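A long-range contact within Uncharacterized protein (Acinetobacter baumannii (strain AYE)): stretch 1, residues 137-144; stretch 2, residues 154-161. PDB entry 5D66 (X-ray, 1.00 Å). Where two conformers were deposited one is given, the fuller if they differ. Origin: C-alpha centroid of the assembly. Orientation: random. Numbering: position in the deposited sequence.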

# COMPACT_ATOMS: atom_id res chain seq x y z
N THR A 137 11.77 -3.50 6.94
CA THR A 137 10.75 -4.40 6.45
C THR A 137 9.38 -3.97 7.03
O THR A 137 9.31 -3.14 7.97
CB THR A 137 11.06 -5.82 6.91
OG1 THR A 137 11.11 -5.73 8.35
CG2 THR A 137 12.31 -6.39 6.39
N ALA A 138 8.32 -4.61 6.59
CA ALA A 138 7.01 -4.42 7.19
C ALA A 138 7.06 -4.74 8.71
O ALA A 138 6.48 -4.03 9.46
CB ALA A 138 5.99 -5.25 6.47
N LEU A 139 7.70 -5.86 9.05
CA LEU A 139 7.84 -6.26 10.43
C LEU A 139 8.54 -5.18 11.26
O LEU A 139 8.07 -4.81 12.35
CB LEU A 139 8.57 -7.59 10.53
CG LEU A 139 8.77 -8.18 11.92
CD1 LEU A 139 7.49 -8.45 12.62
CD2 LEU A 139 9.60 -9.43 11.82
N LEU A 140 9.66 -4.69 10.79
CA LEU A 140 10.40 -3.66 11.52
C LEU A 140 9.55 -2.43 11.69
O LEU A 140 9.51 -1.84 12.79
CB LEU A 140 11.73 -3.36 10.87
CG LEU A 140 12.80 -4.41 11.08
CD1 LEU A 140 13.92 -4.30 10.07
CD2 LEU A 140 13.40 -4.31 12.48
N GLU A 141 8.91 -1.95 10.62
CA GLU A 141 8.06 -0.75 10.79
C GLU A 141 6.91 -0.98 11.74
O GLU A 141 6.57 -0.07 12.50
CB GLU A 141 7.57 -0.24 9.45
CG GLU A 141 8.69 0.30 8.57
CD GLU A 141 8.29 1.43 7.62
OE1 GLU A 141 7.24 1.97 7.74
OE2 GLU A 141 9.11 1.81 6.76
N ALA A 142 6.27 -2.14 11.70
CA ALA A 142 5.17 -2.37 12.62
C ALA A 142 5.60 -2.27 14.07
O ALA A 142 4.85 -1.81 14.94
CB ALA A 142 4.57 -3.72 12.35
N ILE A 143 6.87 -2.62 14.36
CA ILE A 143 7.40 -2.58 15.72
C ILE A 143 7.85 -1.17 16.04
O ILE A 143 7.42 -0.63 17.09
CB ILE A 143 8.56 -3.58 15.86
CG1 ILE A 143 8.06 -5.04 15.68
CG2 ILE A 143 9.21 -3.44 17.25
CD1 ILE A 143 9.07 -6.04 15.53
N ILE A 144 8.72 -0.61 15.22
CA ILE A 144 9.34 0.69 15.51
C ILE A 144 8.36 1.85 15.46
O ILE A 144 8.45 2.77 16.26
CB ILE A 144 10.48 0.93 14.49
CG1 ILE A 144 11.60 -0.11 14.69
CG2 ILE A 144 11.01 2.33 14.59
CD1 ILE A 144 12.63 -0.17 13.57
N GLN A 154 -1.49 -7.59 16.04
CA GLN A 154 -2.21 -8.41 15.05
C GLN A 154 -1.38 -8.44 13.75
O GLN A 154 -1.23 -9.51 13.14
CB GLN A 154 -3.61 -7.84 14.81
CG GLN A 154 -4.46 -8.03 16.03
CD GLN A 154 -5.70 -7.15 16.06
OE1 GLN A 154 -6.01 -6.47 15.09
NE2 GLN A 154 -6.43 -7.21 17.16
N ILE A 155 -0.81 -7.31 13.36
CA ILE A 155 0.00 -7.22 12.13
C ILE A 155 1.28 -8.02 12.28
O ILE A 155 1.69 -8.73 11.35
CB ILE A 155 0.25 -5.76 11.79
CG1 ILE A 155 -1.04 -5.16 11.19
CG2 ILE A 155 1.44 -5.57 10.86
CD1 ILE A 155 -1.13 -3.69 11.20
N VAL A 156 1.98 -7.88 13.42
CA VAL A 156 3.14 -8.75 13.69
C VAL A 156 2.77 -10.23 13.53
O VAL A 156 3.49 -11.01 12.90
CB VAL A 156 3.79 -8.41 15.01
CG1 VAL A 156 4.81 -9.47 15.43
CG2 VAL A 156 4.44 -7.03 14.96
N ALA A 157 1.67 -10.63 14.19
CA ALA A 157 1.26 -12.01 14.12
C ALA A 157 1.01 -12.46 12.70
O ALA A 157 1.36 -13.57 12.31
CB ALA A 157 0.11 -12.27 15.04
N LEU A 158 0.32 -11.62 11.92
CA LEU A 158 0.02 -11.95 10.51
C LEU A 158 1.28 -12.12 9.72
O LEU A 158 1.43 -13.08 8.95
CB LEU A 158 -0.81 -10.84 9.83
CG LEU A 158 -2.27 -10.72 10.26
CD1 LEU A 158 -2.90 -9.51 9.56
CD2 LEU A 158 -3.04 -11.93 9.94
N LEU A 159 2.20 -11.21 9.87
CA LEU A 159 3.49 -11.25 9.10
C LEU A 159 4.26 -12.52 9.42
O LEU A 159 4.80 -13.19 8.57
CB LEU A 159 4.34 -10.03 9.35
CG LEU A 159 3.74 -8.73 8.72
CD1 LEU A 159 4.44 -7.51 9.37
CD2 LEU A 159 3.95 -8.66 7.22
N LEU A 160 4.37 -12.80 10.73
CA LEU A 160 5.15 -13.97 11.17
C LEU A 160 4.48 -15.26 10.71
O LEU A 160 5.16 -16.17 10.20
CB LEU A 160 5.36 -13.94 12.66
CG LEU A 160 6.24 -12.81 13.18
CD1 LEU A 160 6.19 -12.82 14.72
CD2 LEU A 160 7.64 -12.92 12.69
N LYS A 161 3.17 -15.39 10.83
CA LYS A 161 2.51 -16.63 10.43
C LYS A 161 2.65 -16.82 8.92
O LYS A 161 2.78 -17.96 8.43
CB LYS A 161 1.03 -16.60 10.81
CG LYS A 161 0.19 -17.79 10.36
CD LYS A 161 0.74 -19.11 10.90
CE LYS A 161 -0.15 -20.23 10.72
NZ LYS A 161 -0.29 -20.58 9.28

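Residues 138-144 and 154-161 form two helices that run nearly antiparallel, with 163° between their N-to-C directions and a closest axial approach of 9.6 Å. The second helix extends beyond its stretch in both directions, whereas the first starts here, directly after Thr137. In the p rotamer, Thr137 acts as N-cap: its OG1 accepts a hydrogen bond from Leu140 N at 3.0 Å, satisfying an amide in the first turn that has no helical carbonyl available to it. Regular backbone bonding follows, as in Ala142 N to Ala138 O (2.9 Å) in the first helix; in the second, Leu160 N bonds to Val156 O (2.9 Å). The backbones come nearest at Leu139 and Val156, whose CA atoms lie 6.2 Å apart.

No hydrogen bond links the two stretches; the contact is made by apolar groups and buries 284 Å² in total. Ala138 and Ala142, one helical turn apart, both direct CB toward the second helix, and their short side chains leave the longer ones opposite to reach close to the first helix. Leu159 CD1 lies 4.0 Å from Ala138 CB and also packs against the backbone, 3.7 Å from Leu139 N. One turn further along, Ala142 CB meets Ile155 CG2 at 3.9 Å and Val156 CG2 at 4.2 Å.

Leu139 has the largest area covered by the other stretch. Its CA-to-CB bond points sideways, but its t, p conformation brings the end of the side chain nearer, placing CD1 4.0 Å from Val156 CG1 and CD2 4.1 Å from Leu160 CD2. Val156 thus touches three residues of the first helix, the third being Ile143, whose CG1 is 4.2 Å from Val156 CG2. Leu140 and Ala157 point away and take no part, while Glu141, out of reach of the second helix, hydrogen-bonds through OE2 elsewhere in the structure.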